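Local coordinates for hypothetical protein AQ_1354 (Aquifex aeolicus, PDB 1OZ9) that probably acts as a zinc-dependent, single-strand-specific endoribonuclease of the YbeY family in 16S rRNA 3'-end maturation and ribosome quality control, at residues Leu84-Gln97 with Glu108-Leu121. Sequence-based numbering, arbitrary orientation.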
loop_
_atom_site.group_PDB
_atom_site.type_symbol
_atom_site.label_atom_id
_atom_site.label_comp_id
_atom_site.label_asym_id
_atom_site.label_seq_id
_atom_site.Cartn_x
_atom_site.Cartn_y
_atom_site.Cartn_z
ATOM N N LEU A 84 2.151 2.666 -12.026
ATOM C CA LEU A 84 2.630 3.321 -10.810
ATOM C C LEU A 84 3.587 2.417 -10.080
ATOM O O LEU A 84 4.664 2.858 -9.630
ATOM C CB LEU A 84 1.496 3.656 -9.873
ATOM C CG LEU A 84 0.417 4.668 -10.231
ATOM C CD1 LEU A 84 -0.350 4.983 -8.918
ATOM C CD2 LEU A 84 1.025 5.932 -10.897
ATOM N N GLY A 85 3.210 1.143 -9.976
ATOM C CA GLY A 85 4.091 0.170 -9.375
ATOM C C GLY A 85 3.368 -0.744 -8.413
ATOM O O GLY A 85 2.141 -0.928 -8.515
ATOM N N ASP A 86 4.125 -1.309 -7.480
ATOM C CA ASP A 86 3.576 -2.325 -6.589
ATOM C C ASP A 86 3.545 -1.939 -5.127
ATOM O O ASP A 86 4.459 -1.289 -4.639
ATOM C CB ASP A 86 4.440 -3.588 -6.637
ATOM C CG ASP A 86 4.620 -4.120 -8.037
ATOM O OD1 ASP A 86 3.679 -3.993 -8.828
ATOM O OD2 ASP A 86 5.680 -4.648 -8.420
ATOM N N VAL A 87 2.530 -2.438 -4.436
ATOM C CA VAL A 87 2.456 -2.335 -2.968
ATOM C C VAL A 87 2.388 -3.772 -2.473
ATOM O O VAL A 87 1.538 -4.538 -2.933
ATOM C CB VAL A 87 1.211 -1.617 -2.493
ATOM C CG1 VAL A 87 1.094 -1.727 -0.984
ATOM C CG2 VAL A 87 1.291 -0.116 -2.891
ATOM N N VAL A 88 3.286 -4.148 -1.563
ATOM C CA VAL A 88 3.333 -5.520 -1.061
ATOM C C VAL A 88 3.141 -5.459 0.460
ATOM O O VAL A 88 3.908 -4.762 1.142
ATOM C CB VAL A 88 4.715 -6.141 -1.356
ATOM C CG1 VAL A 88 4.797 -7.593 -0.828
ATOM C CG2 VAL A 88 5.008 -6.093 -2.852
ATOM N N ILE A 89 2.166 -6.230 0.981
ATOM C CA ILE A 89 1.819 -6.213 2.391
ATOM C C ILE A 89 1.924 -7.615 2.964
ATOM O O ILE A 89 1.525 -8.576 2.308
ATOM C CB ILE A 89 0.352 -5.754 2.502
ATOM C CG1 ILE A 89 0.289 -4.261 2.160
ATOM C CG2 ILE A 89 -0.218 -6.071 3.909
ATOM C CD1 ILE A 89 -1.123 -3.705 1.954
ATOM N N SER A 90 2.452 -7.741 4.167
ATOM C CA SER A 90 2.493 -9.050 4.792
ATOM C C SER A 90 1.280 -9.187 5.692
ATOM O O SER A 90 1.102 -8.424 6.657
ATOM C CB SER A 90 3.737 -9.243 5.660
ATOM O OG SER A 90 3.583 -10.462 6.414
ATOM N N GLN A 91 0.456 -10.175 5.389
ATOM C CA GLN A 91 -0.658 -10.480 6.262
ATOM C C GLN A 91 -0.191 -10.849 7.665
ATOM O O GLN A 91 -0.845 -10.512 8.639
ATOM C CB GLN A 91 -1.506 -11.630 5.679
ATOM C CG GLN A 91 -2.698 -11.955 6.546
ATOM C CD GLN A 91 -3.490 -13.130 5.984
ATOM O OE1 GLN A 91 -3.386 -14.272 6.464
ATOM N NE2 GLN A 91 -4.270 -12.851 4.981
ATOM N N ASP A 92 0.918 -11.579 7.765
ATOM C CA ASP A 92 1.439 -12.010 9.056
ATOM C C ASP A 92 1.721 -10.818 9.959
ATOM O O ASP A 92 1.362 -10.807 11.141
ATOM C CB ASP A 92 2.756 -12.750 8.895
ATOM C CG ASP A 92 2.611 -14.090 8.213
ATOM O OD1 ASP A 92 1.479 -14.661 8.177
ATOM O OD2 ASP A 92 3.603 -14.645 7.692
ATOM N N THR A 93 2.415 -9.830 9.414
ATOM C CA THR A 93 2.756 -8.670 10.209
ATOM C C THR A 93 1.537 -7.825 10.449
ATOM O O THR A 93 1.362 -7.330 11.548
ATOM C CB THR A 93 3.884 -7.858 9.542
ATOM O OG1 THR A 93 5.101 -8.596 9.683
ATOM C CG2 THR A 93 4.156 -6.551 10.324
ATOM N N ALA A 94 0.690 -7.677 9.428
ATOM C CA ALA A 94 -0.551 -6.915 9.563
ATOM C C ALA A 94 -1.401 -7.470 10.722
ATOM O O ALA A 94 -1.982 -6.707 11.503
ATOM C CB ALA A 94 -1.347 -6.968 8.233
ATOM N N GLU A 95 -1.471 -8.797 10.839
ATOM C CA GLU A 95 -2.273 -9.394 11.923
ATOM C C GLU A 95 -1.736 -9.011 13.300
ATOM O O GLU A 95 -2.512 -8.700 14.204
ATOM C CB GLU A 95 -2.367 -10.921 11.803
ATOM C CG GLU A 95 -3.299 -11.423 10.702
ATOM C CD GLU A 95 -3.331 -12.947 10.658
ATOM O OE1 GLU A 95 -2.237 -13.544 10.499
ATOM O OE2 GLU A 95 -4.431 -13.541 10.818
ATOM N N ARG A 96 -0.414 -9.027 13.448
ATOM C CA ARG A 96 0.205 -8.699 14.731
ATOM C C ARG A 96 -0.015 -7.250 15.083
ATOM O O ARG A 96 -0.246 -6.919 16.246
ATOM C CB ARG A 96 1.712 -8.990 14.747
ATOM C CG ARG A 96 2.087 -10.462 14.781
ATOM C CD ARG A 96 3.598 -10.718 14.835
ATOM N NE ARG A 96 3.949 -11.848 13.976
ATOM C CZ ARG A 96 4.622 -11.735 12.830
ATOM N NH1 ARG A 96 5.058 -10.554 12.416
ATOM N NH2 ARG A 96 4.880 -12.819 12.109
ATOM N N GLN A 97 0.092 -6.381 14.083
ATOM C CA GLN A 97 -0.090 -4.957 14.324
ATOM C C GLN A 97 -1.532 -4.673 14.680
ATOM O O GLN A 97 -1.829 -3.906 15.608
ATOM C CB GLN A 97 0.379 -4.108 13.107
ATOM C CG GLN A 97 1.897 -4.028 13.037
ATOM C CD GLN A 97 2.467 -3.317 11.801
ATOM O OE1 GLN A 97 1.738 -2.744 10.969
ATOM N NE2 GLN A 97 3.780 -3.347 11.698
ATOM N N GLU A 108 -6.399 -2.889 9.326
ATOM C CA GLU A 108 -4.944 -2.746 9.203
ATOM C C GLU A 108 -4.504 -2.868 7.741
ATOM O O GLU A 108 -3.643 -2.109 7.248
ATOM C CB GLU A 108 -4.207 -3.757 10.102
ATOM C CG GLU A 108 -2.671 -3.652 10.066
ATOM C CD GLU A 108 -2.134 -2.333 10.633
ATOM O OE1 GLU A 108 -2.916 -1.553 11.248
ATOM O OE2 GLU A 108 -0.913 -2.076 10.469
ATOM N N VAL A 109 -5.100 -3.814 7.025
ATOM C CA VAL A 109 -4.743 -3.955 5.627
ATOM C C VAL A 109 -5.134 -2.724 4.804
ATOM O O VAL A 109 -4.389 -2.280 3.932
ATOM C CB VAL A 109 -5.331 -5.250 5.050
ATOM C CG1 VAL A 109 -5.156 -5.276 3.521
ATOM C CG2 VAL A 109 -4.619 -6.435 5.737
ATOM N N LYS A 110 -6.312 -2.194 5.073
ATOM C CA LYS A 110 -6.794 -0.986 4.407
ATOM C C LYS A 110 -5.814 0.178 4.637
ATOM O O LYS A 110 -5.419 0.903 3.694
ATOM C CB LYS A 110 -8.183 -0.598 4.931
ATOM C CG LYS A 110 -8.762 0.697 4.301
ATOM C CD LYS A 110 -10.172 1.007 4.830
ATOM C CE LYS A 110 -10.131 1.508 6.249
ATOM N NZ LYS A 110 -11.498 1.745 6.835
ATOM N N ARG A 111 -5.394 0.328 5.880
ATOM C CA ARG A 111 -4.475 1.399 6.248
ATOM C C ARG A 111 -3.105 1.232 5.587
ATOM O O ARG A 111 -2.459 2.223 5.196
ATOM C CB ARG A 111 -4.335 1.472 7.761
ATOM C CG ARG A 111 -5.560 2.129 8.464
ATOM C CD ARG A 111 -5.432 2.185 9.990
ATOM N NE ARG A 111 -6.688 2.418 10.703
ATOM C CZ ARG A 111 -6.763 2.762 12.011
ATOM N NH1 ARG A 111 -5.650 2.945 12.725
ATOM N NH2 ARG A 111 -7.949 2.934 12.613
ATOM N N LEU A 112 -2.668 -0.009 5.459
ATOM C CA LEU A 112 -1.393 -0.302 4.853
ATOM C C LEU A 112 -1.450 -0.068 3.345
ATOM O O LEU A 112 -0.454 0.328 2.745
ATOM C CB LEU A 112 -0.959 -1.748 5.150
ATOM C CG LEU A 112 -0.496 -1.957 6.604
ATOM C CD1 LEU A 112 -0.329 -3.428 6.916
ATOM C CD2 LEU A 112 0.834 -1.204 6.932
ATOM N N ILE A 113 -2.598 -0.339 2.725
ATOM C CA ILE A 113 -2.740 -0.046 1.290
ATOM C C ILE A 113 -2.579 1.437 1.041
ATOM O O ILE A 113 -1.860 1.856 0.136
ATOM C CB ILE A 113 -4.121 -0.483 0.807
ATOM C CG1 ILE A 113 -4.142 -2.001 0.690
ATOM C CG2 ILE A 113 -4.461 0.142 -0.572
ATOM C CD1 ILE A 113 -5.560 -2.583 0.578
ATOM N N VAL A 114 -3.244 2.246 1.855
ATOM C CA VAL A 114 -3.135 3.711 1.715
ATOM C C VAL A 114 -1.708 4.138 1.969
ATOM O O VAL A 114 -1.134 4.928 1.197
ATOM C CB VAL A 114 -4.120 4.414 2.676
ATOM C CG1 VAL A 114 -3.976 5.958 2.643
ATOM C CG2 VAL A 114 -5.556 3.998 2.282
ATOM N N HIS A 115 -1.112 3.602 3.028
ATOM C CA HIS A 115 0.263 3.981 3.351
ATOM C C HIS A 115 1.170 3.654 2.150
ATOM O O HIS A 115 2.003 4.472 1.741
ATOM C CB HIS A 115 0.714 3.232 4.599
ATOM C CG HIS A 115 2.018 3.707 5.157
ATOM N ND1 HIS A 115 2.106 4.751 6.058
ATOM C CD2 HIS A 115 3.285 3.271 4.954
ATOM C CE1 HIS A 115 3.373 4.927 6.396
ATOM N NE2 HIS A 115 4.109 4.052 5.730
ATOM N N GLY A 116 0.997 2.465 1.579
ATOM C CA GLY A 116 1.823 2.047 0.446
ATOM C C GLY A 116 1.643 2.922 -0.796
ATOM O O GLY A 116 2.610 3.259 -1.494
ATOM N N ILE A 117 0.395 3.303 -1.068
ATOM C CA ILE A 117 0.104 4.111 -2.245
ATOM C C ILE A 117 0.754 5.467 -2.099
ATOM O O ILE A 117 1.333 5.983 -3.060
ATOM C CB ILE A 117 -1.400 4.251 -2.469
ATOM C CG1 ILE A 117 -1.947 2.898 -2.916
ATOM C CG2 ILE A 117 -1.716 5.324 -3.564
ATOM C CD1 ILE A 117 -3.444 2.847 -3.019
ATOM N N VAL A 118 0.638 6.070 -0.925
ATOM C CA VAL A 118 1.238 7.386 -0.722
ATOM C C VAL A 118 2.763 7.342 -0.922
ATOM O O VAL A 118 3.357 8.256 -1.520
ATOM C CB VAL A 118 0.877 7.969 0.680
ATOM C CG1 VAL A 118 1.597 9.340 0.917
ATOM C CG2 VAL A 118 -0.671 8.097 0.804
ATOM N N HIS A 119 3.398 6.273 -0.450
ATOM C CA HIS A 119 4.830 6.089 -0.668
ATOM C C HIS A 119 5.101 6.009 -2.154
ATOM O O HIS A 119 6.111 6.521 -2.646
ATOM C CB HIS A 119 5.328 4.779 -0.062
ATOM C CG HIS A 119 5.833 4.917 1.330
ATOM N ND1 HIS A 119 7.068 5.445 1.625
ATOM C CD2 HIS A 119 5.260 4.596 2.516
ATOM C CE1 HIS A 119 7.238 5.448 2.937
ATOM N NE2 HIS A 119 6.156 4.929 3.500
ATOM N N LEU A 120 4.213 5.323 -2.864
ATOM C CA LEU A 120 4.404 5.115 -4.303
ATOM C C LEU A 120 4.330 6.406 -5.098
ATOM O O LEU A 120 4.893 6.500 -6.194
ATOM C CB LEU A 120 3.326 4.185 -4.866
ATOM C CG LEU A 120 3.591 2.731 -5.174
ATOM C CD1 LEU A 120 2.432 2.201 -6.049
ATOM C CD2 LEU A 120 4.899 2.550 -5.894
ATOM N N LEU A 121 3.609 7.386 -4.560
ATOM C CA LEU A 121 3.487 8.671 -5.205
ATOM C C LEU A 121 4.697 9.542 -4.892
ATOM O O LEU A 121 4.754 10.708 -5.293
ATOM C CB LEU A 121 2.205 9.380 -4.786
ATOM C CG LEU A 121 0.977 8.593 -5.253
ATOM C CD1 LEU A 121 -0.268 9.305 -4.785
ATOM C CD2 LEU A 121 0.991 8.395 -6.800
HETATM O O HOH W 1 4.660 5.875 -8.877
#
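With CG1 anti to the carbonyl carbon and the chain extended beyond it, Ile89 sends CD1 from the strand onto the helix, where it lies 3.7 Å from Ile113 CG1, the two side chains crossing at about a right angle, and also rests on CB of Leu112. Val87 puts CG1 anti to its backbone N (chi1 172°), which leaves CG2 anti to the carbonyl carbon and lays that methyl over bare helix backbone, 3.7 Å from Gly116 C. Gly116 has no CB, and the position one would take lies too close to Val87 CG1, consistent with the 5.6 Å between the CA atoms of Val87 and Gly116. Leu120 lies against the backbone of Leu84 to Asp86, its CD1 3.9 Å from Gly85 C, and a water at this end donates to Leu84 O and Leu120 O.

Past the strand, Ser90 caps helix 91-101 by accepting from Thr93 N. Ala94 CB then packs on Leu112 CD1, 3.9 Å away, and on Val109 CG2. Glu108, bent at chi2 (65°), brings CG to 3.4 Å from Ala94 O and turns its carboxylate toward Gln97, the two end planes 86° apart; OE1 bonds to His103. With an alanine here, His103 would probably lose this carboxylate partner and a gap would open beside Ala94 and Gln97.

One apolar side of helix 105-120 is thus spent on strand 81-90 and the start of helix 91-101, while Val114 and Val118 face helix 129-147. His115 and His119, predicted zinc ligands one turn apart, stay clear of strand 81-90, consistent with the active-site helix of a metalloproteinase-type fold, packed on the sheet by one side and offering its histidines on another.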